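Local structure of acyl-CoA dehydrogenase (Bacillus anthracis, 3OWA) at residues A[153-158]-A[165-170]; A[161-166]-A[205-210]; A[249-254]-A[258-263]; A[223-228]-A[233-238]. The protein probably catalyses the FAD-dependent alpha,beta-dehydrogenation of acyl-CoA thioesters to the corresponding enoyl-CoA. One frame throughout, in Å; residues are numbered along the deposited sequence. Where two conformers were deposited one is given.

Interaction 1 (A[153-158]-A[165-170]); sequences LTEPGS and AKTTAR. With FAD (flavin-adenine dinucleotide), chain E.
Glu155 drives its carboxylate into the backbone at Lys166 and Thr167. Glu155 OE1 takes the N-H of Lys166 at 2.8 Å, met from above the carboxylate plane. OE2 has two donors in Thr167. Thr167 N reaches Glu155 OE2 at 3.1 Å on the syn lone pair, on the side of the other oxygen. Thr167 OG1 meets Glu155 OE2 at 2.8 Å from well above the plane, 59° out of it. The second bond from Thr167 N, to OE1, is weak. The Glu155 chain is extended beyond CG (chi2 -174°), which carries the carboxylate across to the other segment. Lys184 of strand 177-188 adds a salt bridge to OE2. The methyl of Ala165 packs close by, its CB 3.3 Å from Glu155 OE2. One water donates to both Glu155 OE1 and Thr167 OG1.

This buried end contrasts with the outer one. Lys166 is exposed and its chain leads away. Pro156 and Gly157, in the type I turn from Glu155 to Ser158, are exposed too, but their carbonyls bond to Arg294 and Gln296 of the second subunit. Just before the turn, Thr154 OG1 donates to FAD N1 at 2.7 Å, and the amides of Leu153 and Thr154 donate to FAD O2. So many donors probably keep Glu155 ionised, and the bonds to N1 and O2 would help the flavin carry negative charge when reduced.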
# COMPACT_ATOMS: atom_id res chain seq x y z
N LEU A 153 19.91 -14.38 13.60
CA LEU A 153 20.07 -15.27 12.46
C LEU A 153 20.57 -14.52 11.21
O LEU A 153 21.54 -14.92 10.58
CB LEU A 153 18.74 -15.93 12.15
CG LEU A 153 18.61 -16.84 10.90
CD1 LEU A 153 19.65 -17.95 10.88
CD2 LEU A 153 17.18 -17.42 10.79
N THR A 154 19.87 -13.46 10.84
CA THR A 154 20.18 -12.67 9.66
C THR A 154 21.58 -12.08 9.62
O THR A 154 22.14 -11.71 10.66
CB THR A 154 19.18 -11.55 9.53
OG1 THR A 154 17.85 -12.10 9.55
CG2 THR A 154 19.36 -10.78 8.27
N GLU A 155 22.18 -12.06 8.43
CA GLU A 155 23.46 -11.39 8.21
C GLU A 155 23.39 -10.41 7.02
O GLU A 155 22.44 -10.45 6.26
CB GLU A 155 24.63 -12.37 7.99
CG GLU A 155 24.78 -13.35 9.12
CD GLU A 155 25.96 -14.23 9.04
OE1 GLU A 155 26.83 -14.06 8.12
OE2 GLU A 155 26.06 -15.10 9.95
N PRO A 156 24.41 -9.55 6.85
CA PRO A 156 24.33 -8.64 5.68
C PRO A 156 24.16 -9.43 4.37
O PRO A 156 23.42 -8.99 3.49
CB PRO A 156 25.68 -7.93 5.70
CG PRO A 156 26.06 -7.88 7.20
CD PRO A 156 25.53 -9.22 7.76
N GLY A 157 24.83 -10.59 4.28
CA GLY A 157 24.84 -11.37 3.03
C GLY A 157 23.79 -12.47 3.03
O GLY A 157 23.69 -13.25 2.07
N SER A 158 22.99 -12.57 4.09
CA SER A 158 22.03 -13.66 4.17
C SER A 158 20.76 -13.27 4.91
O SER A 158 20.74 -13.21 6.16
CB SER A 158 22.68 -14.94 4.75
OG SER A 158 23.23 -14.76 6.04
N ALA A 165 24.47 -18.10 6.21
CA ALA A 165 25.25 -17.39 7.24
C ALA A 165 26.75 -17.63 7.07
O ALA A 165 27.19 -18.75 6.80
CB ALA A 165 24.81 -17.81 8.62
N LYS A 166 27.52 -16.57 7.22
CA LYS A 166 29.00 -16.63 7.13
C LYS A 166 29.70 -16.53 8.51
O LYS A 166 30.91 -16.75 8.61
CB LYS A 166 29.47 -15.51 6.22
CG LYS A 166 29.34 -15.85 4.73
CD LYS A 166 29.64 -14.60 3.89
CE LYS A 166 29.29 -14.80 2.39
NZ LYS A 166 30.23 -15.71 1.67
N THR A 167 28.97 -16.21 9.58
CA THR A 167 29.54 -16.31 10.93
C THR A 167 30.07 -17.73 11.23
O THR A 167 29.36 -18.73 11.06
CB THR A 167 28.49 -15.90 12.01
OG1 THR A 167 28.07 -14.56 11.75
CG2 THR A 167 29.04 -15.99 13.46
N THR A 168 31.31 -17.80 11.69
CA THR A 168 31.97 -19.06 12.01
C THR A 168 32.13 -19.29 13.51
O THR A 168 32.11 -18.34 14.32
CB THR A 168 33.36 -19.11 11.39
OG1 THR A 168 34.12 -18.01 11.90
CG2 THR A 168 33.27 -19.01 9.88
N ALA A 169 32.30 -20.56 13.86
CA ALA A 169 32.52 -20.98 15.22
C ALA A 169 33.56 -22.11 15.22
O ALA A 169 33.44 -23.10 14.46
CB ALA A 169 31.22 -21.43 15.89
N ARG A 170 34.56 -21.97 16.06
CA ARG A 170 35.64 -22.92 16.13
C ARG A 170 36.02 -23.19 17.56
O ARG A 170 36.20 -22.29 18.32
CB ARG A 170 36.85 -22.41 15.37
CG ARG A 170 38.15 -22.72 16.06
CD ARG A 170 39.26 -21.74 15.73
NE ARG A 170 39.82 -21.07 16.90
CZ ARG A 170 40.07 -19.77 16.96
NH1 ARG A 170 40.59 -19.24 18.04
NH2 ARG A 170 39.79 -19.00 15.93
PA FAD E . 16.45 -10.39 0.77
O1A FAD E . 17.70 -9.80 0.18
O2A FAD E . 16.55 -11.78 1.28
O5B FAD E . 15.24 -10.27 -0.24
C5B FAD E . 15.08 -9.21 -1.15
C4B FAD E . 13.91 -9.46 -2.08
O4B FAD E . 14.15 -10.63 -2.89
C3B FAD E . 12.63 -9.70 -1.30
O3B FAD E . 11.49 -9.21 -2.00
C2B FAD E . 12.54 -11.21 -1.31
O2B FAD E . 11.24 -11.67 -1.17
C1B FAD E . 13.09 -11.53 -2.68
N9A FAD E . 13.58 -12.91 -2.73
C8A FAD E . 14.57 -13.47 -1.97
N7A FAD E . 14.73 -14.76 -2.32
C5A FAD E . 13.88 -15.03 -3.32
C6A FAD E . 13.62 -16.20 -4.08
N6A FAD E . 14.36 -17.30 -3.93
N1A FAD E . 12.65 -16.14 -5.05
C2A FAD E . 11.94 -14.97 -5.28
N3A FAD E . 12.21 -13.82 -4.56
C4A FAD E . 13.15 -13.85 -3.59
N1 FAD E . 16.45 -11.16 11.70
C2 FAD E . 16.75 -11.89 12.83
O2 FAD E . 17.23 -12.99 12.74
N3 FAD E . 16.51 -11.39 14.10
C4 FAD E . 16.00 -10.15 14.29
O4 FAD E . 15.79 -9.77 15.45
C4X FAD E . 15.68 -9.40 13.15
N5 FAD E . 15.19 -8.12 13.31
C5X FAD E . 14.93 -7.33 12.20
C6 FAD E . 14.44 -6.04 12.40
C7 FAD E . 14.20 -5.23 11.29
C7M FAD E . 13.68 -3.82 11.51
C8 FAD E . 14.47 -5.74 10.01
C8M FAD E . 14.24 -4.96 8.75
C9 FAD E . 14.91 -7.04 9.82
C9A FAD E . 15.16 -7.85 10.90
N10 FAD E . 15.60 -9.15 10.72
C10 FAD E . 15.91 -9.90 11.84
C1' FAD E . 15.93 -9.69 9.33
C2' FAD E . 14.72 -9.83 8.40
O2' FAD E . 13.65 -10.61 8.87
C3' FAD E . 15.18 -9.91 6.80
O3' FAD E . 15.03 -8.60 6.39
C4' FAD E . 14.48 -10.74 6.04
O4' FAD E . 14.60 -12.02 6.65
C5' FAD E . 14.66 -10.75 4.53
O5' FAD E . 16.03 -10.55 4.26
P FAD E . 16.60 -9.35 3.40
O1P FAD E . 16.09 -8.09 4.06
O2P FAD E . 18.09 -9.46 3.33
O3P FAD E . 15.90 -9.43 1.97
O HOH W 1 29.14 -12.62 9.47

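Interaction 2 (A[161-166]-A[205-210]); sequences DALGAK and EHFSAF
Phe207 has CG opposite its own backbone N (chi1 -178°), which swings the ring off strand 206-213 toward the loop of residues 161-166. Leu163 answers with CG placed beside its backbone N (chi1 -49°), and this brings CD2 over one face of the ring. The two side chains meet at about a right angle. Leu163 CD2 lies 3.9 Å from the centroid of the Phe207 ring and 24° off the ring normal, a CH-pi contact. It is shifted toward the rim, with Phe207 CE2 3.6 Å from Leu163 CD2. Ala165 approaches differently. Its CB sits at the ring edge, near the plane, 4.1 Å from Phe207 CE1. The carbonyl oxygen of Ala162 comes obliquely to Phe207 CE1 at 3.8 Å.

The ring belongs to the beta-rich middle domain of the acyl-CoA dehydrogenase fold. Strand 206-213 pairs there antiparallel with strand 195-202. Glu205 and His206 both face Ile202, forming a classic beta bulge where strand 206-213 begins. Tyr199 of strand 195-202 also meets the Phe207 ring. Leu153, from the FAD pocket, packs on Phe207 as well. Leu163 is exposed, yet it touches His258 on helix 257-293.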
# COMPACT_ATOMS: atom_id res chain seq x y z
N ASP A 161 17.86 -16.19 2.35
CA ASP A 161 18.74 -17.36 2.36
C ASP A 161 19.51 -17.45 3.68
O ASP A 161 20.72 -17.24 3.75
CB ASP A 161 19.71 -17.26 1.18
CG ASP A 161 20.69 -18.44 1.11
OD1 ASP A 161 21.70 -18.29 0.39
OD2 ASP A 161 20.43 -19.50 1.74
N ALA A 162 18.78 -17.78 4.74
CA ALA A 162 19.27 -17.64 6.09
C ALA A 162 20.34 -18.68 6.43
O ALA A 162 21.13 -18.44 7.33
CB ALA A 162 18.08 -17.75 7.06
N LEU A 163 20.40 -19.80 5.68
CA LEU A 163 21.43 -20.83 5.92
C LEU A 163 22.75 -20.49 5.24
O LEU A 163 23.75 -21.18 5.42
CB LEU A 163 20.94 -22.22 5.45
CG LEU A 163 19.55 -22.69 5.92
CD1 LEU A 163 19.24 -24.08 5.40
CD2 LEU A 163 19.37 -22.60 7.45
N GLY A 164 22.75 -19.41 4.45
CA GLY A 164 24.00 -18.86 3.90
C GLY A 164 24.81 -18.03 4.92
O GLY A 164 25.76 -17.36 4.54
N ALA A 165 24.47 -18.10 6.21
CA ALA A 165 25.25 -17.39 7.24
C ALA A 165 26.75 -17.63 7.07
O ALA A 165 27.19 -18.75 6.80
CB ALA A 165 24.81 -17.81 8.62
N LYS A 166 27.52 -16.57 7.22
CA LYS A 166 29.00 -16.63 7.13
C LYS A 166 29.70 -16.53 8.51
O LYS A 166 30.91 -16.75 8.61
CB LYS A 166 29.47 -15.51 6.22
CG LYS A 166 29.34 -15.85 4.73
CD LYS A 166 29.64 -14.60 3.89
CE LYS A 166 29.29 -14.80 2.39
NZ LYS A 166 30.23 -15.71 1.67
N GLU A 205 31.33 -24.89 8.42
CA GLU A 205 30.69 -25.98 7.71
C GLU A 205 29.31 -26.31 8.27
O GLU A 205 28.35 -26.39 7.52
CB GLU A 205 31.61 -27.22 7.76
CG GLU A 205 31.36 -28.23 6.66
CD GLU A 205 31.73 -27.72 5.25
OE1 GLU A 205 32.42 -26.68 5.11
OE2 GLU A 205 31.31 -28.38 4.27
N HIS A 206 29.21 -26.46 9.59
CA HIS A 206 28.04 -27.06 10.23
C HIS A 206 27.18 -25.99 10.94
O HIS A 206 27.53 -25.50 12.04
CB HIS A 206 28.47 -28.14 11.22
CG HIS A 206 29.29 -29.24 10.62
ND1 HIS A 206 30.50 -29.64 11.16
CD2 HIS A 206 29.09 -30.02 9.54
CE1 HIS A 206 31.00 -30.62 10.44
NE2 HIS A 206 30.17 -30.87 9.44
N PHE A 207 26.04 -25.70 10.31
CA PHE A 207 25.15 -24.62 10.71
C PHE A 207 24.51 -24.99 12.04
O PHE A 207 23.82 -26.02 12.14
CB PHE A 207 24.09 -24.45 9.62
CG PHE A 207 23.11 -23.34 9.87
CD1 PHE A 207 23.44 -22.03 9.52
CD2 PHE A 207 21.86 -23.60 10.45
CE1 PHE A 207 22.52 -20.98 9.73
CE2 PHE A 207 20.93 -22.57 10.66
CZ PHE A 207 21.26 -21.26 10.30
N SER A 208 24.77 -24.18 13.07
CA SER A 208 24.44 -24.54 14.45
C SER A 208 23.96 -23.33 15.28
O SER A 208 24.28 -22.23 14.94
CB SER A 208 25.69 -25.15 15.15
OG SER A 208 26.21 -26.25 14.42
N ALA A 209 23.19 -23.55 16.34
CA ALA A 209 22.71 -22.45 17.17
C ALA A 209 23.45 -22.42 18.49
O ALA A 209 23.86 -23.47 18.98
CB ALA A 209 21.20 -22.56 17.39
N PHE A 210 23.61 -21.22 19.07
CA PHE A 210 24.38 -21.02 20.31
C PHE A 210 23.66 -20.04 21.20
O PHE A 210 23.08 -19.06 20.71
CB PHE A 210 25.75 -20.42 20.03
CG PHE A 210 26.65 -21.29 19.18
CD1 PHE A 210 27.56 -22.15 19.78
CD2 PHE A 210 26.60 -21.24 17.81
CE1 PHE A 210 28.41 -22.96 19.02
CE2 PHE A 210 27.45 -22.04 17.02
CZ PHE A 210 28.36 -22.92 17.65

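Interaction 3 (A[249-254]-A[258-263]); sequences NLLGEI and HIIAFN
The flat group at the centre of this contact is the peptide between Leu251 and Gly252. Ile260 CD1 comes from one side of this plane, near its oxygen end, 3.4 Å from Leu251 O. Two more flat groups lie on the helix, one before and one after Ile260. The His258 ring has Ile259 CG1 on one face, 3.6 Å above its plane and offset toward the rim. Asn263 ND2 donates to Ile259 O at 2.8 Å, the acceptor lying close to the amide plane. Asn263 N bonds to the same oxygen from the opposite face of the carbonyl.

The apolar contact itself is small. Leu251 CG lies 4.0 Å from Ile260 CD1, and the two side chains cross at a slant. Ile260 has CG1 beside its backbone N and runs on extended (chi2 172°), which puts CD1 at the carbonyl of Leu251. Gly252 comes next, with its CA 4.3 Å from Ile260 CD1. The chain turns there with a positive phi of 78°.

Other residues enclose the pair. Ile260 also touches Tyr199, Ala209 and Phe129, while Leu251 touches Ile197 and Pro125. Leu251 bonds through its backbone to Ala209, on strand 206-213. The contact marks the join, typical of the acyl-CoA dehydrogenase fold, where the middle beta domain passes into the first long helix of the C-terminal helical domain.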
# COMPACT_ATOMS: atom_id res chain seq x y z
N ASN A 249 26.95 -24.18 25.79
CA ASN A 249 25.94 -23.27 25.25
C ASN A 249 25.54 -23.57 23.83
O ASN A 249 24.67 -22.87 23.29
CB ASN A 249 26.38 -21.82 25.41
CG ASN A 249 26.10 -21.32 26.78
OD1 ASN A 249 26.30 -22.03 27.76
ND2 ASN A 249 25.63 -20.09 26.88
N LEU A 250 26.14 -24.59 23.22
CA LEU A 250 25.61 -25.10 21.96
C LEU A 250 24.12 -25.51 22.15
O LEU A 250 23.78 -26.22 23.11
CB LEU A 250 26.42 -26.28 21.46
CG LEU A 250 25.84 -26.96 20.20
CD1 LEU A 250 26.25 -26.20 18.96
CD2 LEU A 250 26.31 -28.40 20.13
N LEU A 251 23.25 -25.02 21.27
CA LEU A 251 21.82 -25.31 21.36
C LEU A 251 21.44 -26.35 20.31
O LEU A 251 21.60 -26.11 19.12
CB LEU A 251 21.03 -24.01 21.15
CG LEU A 251 19.53 -24.00 21.40
CD1 LEU A 251 19.20 -24.20 22.87
CD2 LEU A 251 18.94 -22.65 20.88
N GLY A 252 20.95 -27.52 20.73
CA GLY A 252 20.61 -28.58 19.79
C GLY A 252 21.88 -29.28 19.33
O GLY A 252 22.89 -29.32 20.04
N GLU A 253 21.85 -29.85 18.13
CA GLU A 253 22.99 -30.67 17.68
C GLU A 253 23.80 -29.91 16.66
O GLU A 253 23.25 -29.10 15.90
CB GLU A 253 22.51 -31.98 17.04
CG GLU A 253 21.67 -32.86 17.94
CD GLU A 253 21.53 -34.25 17.36
OE1 GLU A 253 22.51 -35.03 17.42
OE2 GLU A 253 20.44 -34.57 16.81
N ILE A 254 25.10 -30.21 16.64
CA ILE A 254 26.01 -29.66 15.64
C ILE A 254 25.51 -29.90 14.22
O ILE A 254 25.18 -31.02 13.85
CB ILE A 254 27.47 -30.20 15.80
CG1 ILE A 254 28.11 -29.69 17.11
CG2 ILE A 254 28.34 -29.78 14.63
CD1 ILE A 254 29.42 -30.48 17.47
N HIS A 258 19.34 -25.72 11.36
CA HIS A 258 18.15 -25.52 10.48
C HIS A 258 16.85 -26.02 11.09
O HIS A 258 15.77 -25.43 10.86
CB HIS A 258 18.34 -26.11 9.07
CG HIS A 258 18.31 -27.61 9.02
ND1 HIS A 258 19.42 -28.38 9.29
CD2 HIS A 258 17.30 -28.48 8.76
CE1 HIS A 258 19.10 -29.66 9.19
NE2 HIS A 258 17.82 -29.75 8.87
N ILE A 259 16.95 -27.08 11.88
CA ILE A 259 15.78 -27.63 12.55
C ILE A 259 15.18 -26.61 13.55
O ILE A 259 13.95 -26.41 13.63
CB ILE A 259 16.14 -28.95 13.24
CG1 ILE A 259 16.38 -30.04 12.19
CG2 ILE A 259 15.06 -29.36 14.27
CD1 ILE A 259 17.05 -31.29 12.75
N ILE A 260 16.06 -25.94 14.29
CA ILE A 260 15.62 -24.87 15.21
C ILE A 260 15.04 -23.68 14.43
O ILE A 260 13.90 -23.22 14.73
CB ILE A 260 16.74 -24.45 16.16
CG1 ILE A 260 17.24 -25.68 16.94
CG2 ILE A 260 16.26 -23.26 17.10
CD1 ILE A 260 18.53 -25.39 17.79
N ALA A 261 15.76 -23.24 13.38
CA ALA A 261 15.38 -22.05 12.65
C ALA A 261 14.03 -22.24 11.97
O ALA A 261 13.21 -21.29 11.94
CB ALA A 261 16.46 -21.67 11.60
N PHE A 262 13.81 -23.44 11.42
CA PHE A 262 12.57 -23.72 10.72
C PHE A 262 11.39 -23.79 11.69
O PHE A 262 10.30 -23.27 11.41
CB PHE A 262 12.68 -25.01 9.86
CG PHE A 262 11.34 -25.72 9.67
CD1 PHE A 262 10.44 -25.33 8.66
CD2 PHE A 262 10.97 -26.80 10.51
CE1 PHE A 262 9.18 -25.99 8.48
CE2 PHE A 262 9.73 -27.47 10.34
CZ PHE A 262 8.84 -27.05 9.33
N ASN A 263 11.60 -24.43 12.84
CA ASN A 263 10.54 -24.55 13.82
C ASN A 263 10.17 -23.22 14.45
O ASN A 263 8.98 -22.93 14.62
CB ASN A 263 10.89 -25.55 14.90
CG ASN A 263 10.49 -26.96 14.53
OD1 ASN A 263 9.32 -27.35 14.64
ND2 ASN A 263 11.46 -27.72 14.08

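Interaction 4 (A[223-228]-A[233-238]); sequences PEEKKM and SSTRTL
Glu224 and Arg236 form a salt bridge, with Arg236 NE 2.8 Å from Glu224 OE2. The carboxylate oxygen lies at the guanidinium edge, close to its plane. The two planes are turned 72° apart, and NE approaches OE2 from above the carboxylate plane. Ser234 OG donates to Glu224 OE2 at 2.6 Å, on its syn lone pair. The other oxygen, Glu224 OE1, takes the N-H of Thr235 at 2.8 Å, on the syn side. The Glu224 chain is bent at CB-CG (chi2 -71°), which folds the carboxylate back over the strand. Ser234 OG also bonds to Ala191 N, and Arg236 NH1 to Thr221 OG1.

Next comes a backbone bond. Glu225 N donates to Thr235 O at 3.0 Å. Lys227 curls at chi3 and chi4, and its NZ donates to Ser233 O at 2.9 Å, in the carbonyl plane. A water links Glu225 OE1 to Thr237 OG1.

The packing lies around these bonds. Lys227 CE comes 3.2 Å from Thr235 OG1. Glu225 CG lies 4.1 Å from Thr235 CG2, the two side chains crossing at about a right angle. Glu225 and Lys227 also pack on Met389 of the second subunit.

Lys227 and Thr235 belong to the FAD pocket. Three donors shared between its two oxygens probably hold Glu224 ionised and tie the loop to strand 235-240, beside the bound FAD.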
# COMPACT_ATOMS: atom_id res chain seq x y z
N PRO A 223 25.87 1.01 16.39
CA PRO A 223 24.84 1.97 16.68
C PRO A 223 23.44 1.51 16.21
O PRO A 223 23.32 0.63 15.33
CB PRO A 223 25.29 3.20 15.85
CG PRO A 223 26.80 3.04 15.71
CD PRO A 223 26.94 1.56 15.51
N GLU A 224 22.38 2.07 16.81
CA GLU A 224 21.00 1.85 16.33
C GLU A 224 20.82 2.13 14.83
O GLU A 224 21.40 3.07 14.31
CB GLU A 224 20.03 2.73 17.07
CG GLU A 224 19.84 2.27 18.50
CD GLU A 224 19.05 0.95 18.64
OE1 GLU A 224 18.14 0.75 17.83
OE2 GLU A 224 19.30 0.13 19.59
N GLU A 225 20.01 1.32 14.15
CA GLU A 225 19.59 1.65 12.80
C GLU A 225 18.58 2.80 12.81
O GLU A 225 17.84 2.99 13.81
CB GLU A 225 18.87 0.44 12.17
CG GLU A 225 19.75 -0.75 12.05
CD GLU A 225 20.72 -0.63 10.91
OE1 GLU A 225 21.38 -1.64 10.61
OE2 GLU A 225 20.81 0.44 10.28
N LYS A 226 18.56 3.55 11.72
CA LYS A 226 17.53 4.58 11.46
C LYS A 226 16.44 3.96 10.60
O LYS A 226 16.70 3.53 9.50
CB LYS A 226 18.16 5.83 10.82
CG LYS A 226 19.20 6.48 11.70
CD LYS A 226 19.89 7.62 10.99
CE LYS A 226 20.98 8.24 11.88
NZ LYS A 226 22.28 7.51 11.74
N LYS A 227 15.23 3.83 11.13
CA LYS A 227 14.25 2.99 10.47
C LYS A 227 13.04 3.79 10.05
O LYS A 227 12.69 4.79 10.72
CB LYS A 227 13.73 1.87 11.45
CG LYS A 227 14.89 1.01 11.99
CD LYS A 227 14.45 -0.34 12.64
CE LYS A 227 13.52 -0.24 13.88
NZ LYS A 227 14.01 0.72 14.92
N MSE A 228 12.29 3.23 9.11
CA MSE A 228 11.02 3.88 8.69
C MSE A 228 9.98 3.94 9.80
O MSE A 228 9.25 4.94 9.96
CB MSE A 228 10.35 3.07 7.61
CG MSE A 228 9.08 3.78 7.00
SE MSE A 228 8.22 2.66 5.75
CE MSE A 228 9.48 2.63 4.24
N SER A 233 11.51 0.04 18.65
CA SER A 233 12.20 -1.23 18.78
C SER A 233 13.72 -1.05 18.55
O SER A 233 14.16 -0.51 17.50
CB SER A 233 11.63 -2.21 17.72
OG SER A 233 12.30 -3.48 17.77
N SER A 234 14.56 -1.56 19.46
CA SER A 234 16.00 -1.46 19.29
C SER A 234 16.45 -2.37 18.15
O SER A 234 15.99 -3.52 18.08
CB SER A 234 16.71 -1.89 20.58
OG SER A 234 18.12 -2.11 20.25
N THR A 235 17.33 -1.91 17.24
CA THR A 235 17.71 -2.70 16.11
C THR A 235 19.17 -2.40 15.80
O THR A 235 19.49 -1.28 15.46
CB THR A 235 16.81 -2.36 14.84
OG1 THR A 235 15.40 -2.48 15.19
CG2 THR A 235 17.05 -3.34 13.71
N ARG A 236 20.09 -3.35 16.04
CA ARG A 236 21.51 -3.11 15.83
C ARG A 236 22.17 -4.31 15.22
O ARG A 236 21.60 -5.39 15.20
CB ARG A 236 22.26 -2.85 17.16
CG ARG A 236 21.67 -1.74 18.06
CD ARG A 236 22.55 -1.56 19.27
NE ARG A 236 22.04 -0.46 20.10
CZ ARG A 236 22.71 0.03 21.14
NH1 ARG A 236 23.94 -0.44 21.44
NH2 ARG A 236 22.15 1.02 21.84
N THR A 237 23.41 -4.16 14.79
CA THR A 237 24.16 -5.30 14.35
C THR A 237 24.86 -5.89 15.59
O THR A 237 25.40 -5.13 16.40
CB THR A 237 25.22 -4.83 13.28
OG1 THR A 237 24.50 -4.51 12.09
CG2 THR A 237 26.27 -5.91 12.97
N LEU A 238 24.85 -7.21 15.73
CA LEU A 238 25.63 -7.89 16.77
C LEU A 238 27.01 -8.23 16.23
O LEU A 238 27.13 -8.94 15.22
CB LEU A 238 24.92 -9.16 17.18
CG LEU A 238 25.58 -9.99 18.28
CD1 LEU A 238 25.62 -9.25 19.62
CD2 LEU A 238 24.77 -11.30 18.42
O HOH W 2 21.80 -3.86 11.97

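Interactions 1 and 2 lie side by side, their centres 6 Å apart, and share Ala165 and Lys166. They also touch directly, with Leu153 CD1 3.7 Å from Phe207 CZ. Interaction 3 is centred 10 Å from interaction 2. Strands 206-213 and 250-251 join them, Ala209 O being 2.8 Å from Leu251 N. Interaction 4 stands apart, about 18 Å from interaction 1 between centres, but reaches the same mixed sheet. FAD connects the two: residues 153-154 bond to its flavin, and Lys227 and Thr235 belong to its pocket. Both contacts also meet the second subunit. Interaction 3 is more remote, with the Ile260 side chain about 11 Å from FAD.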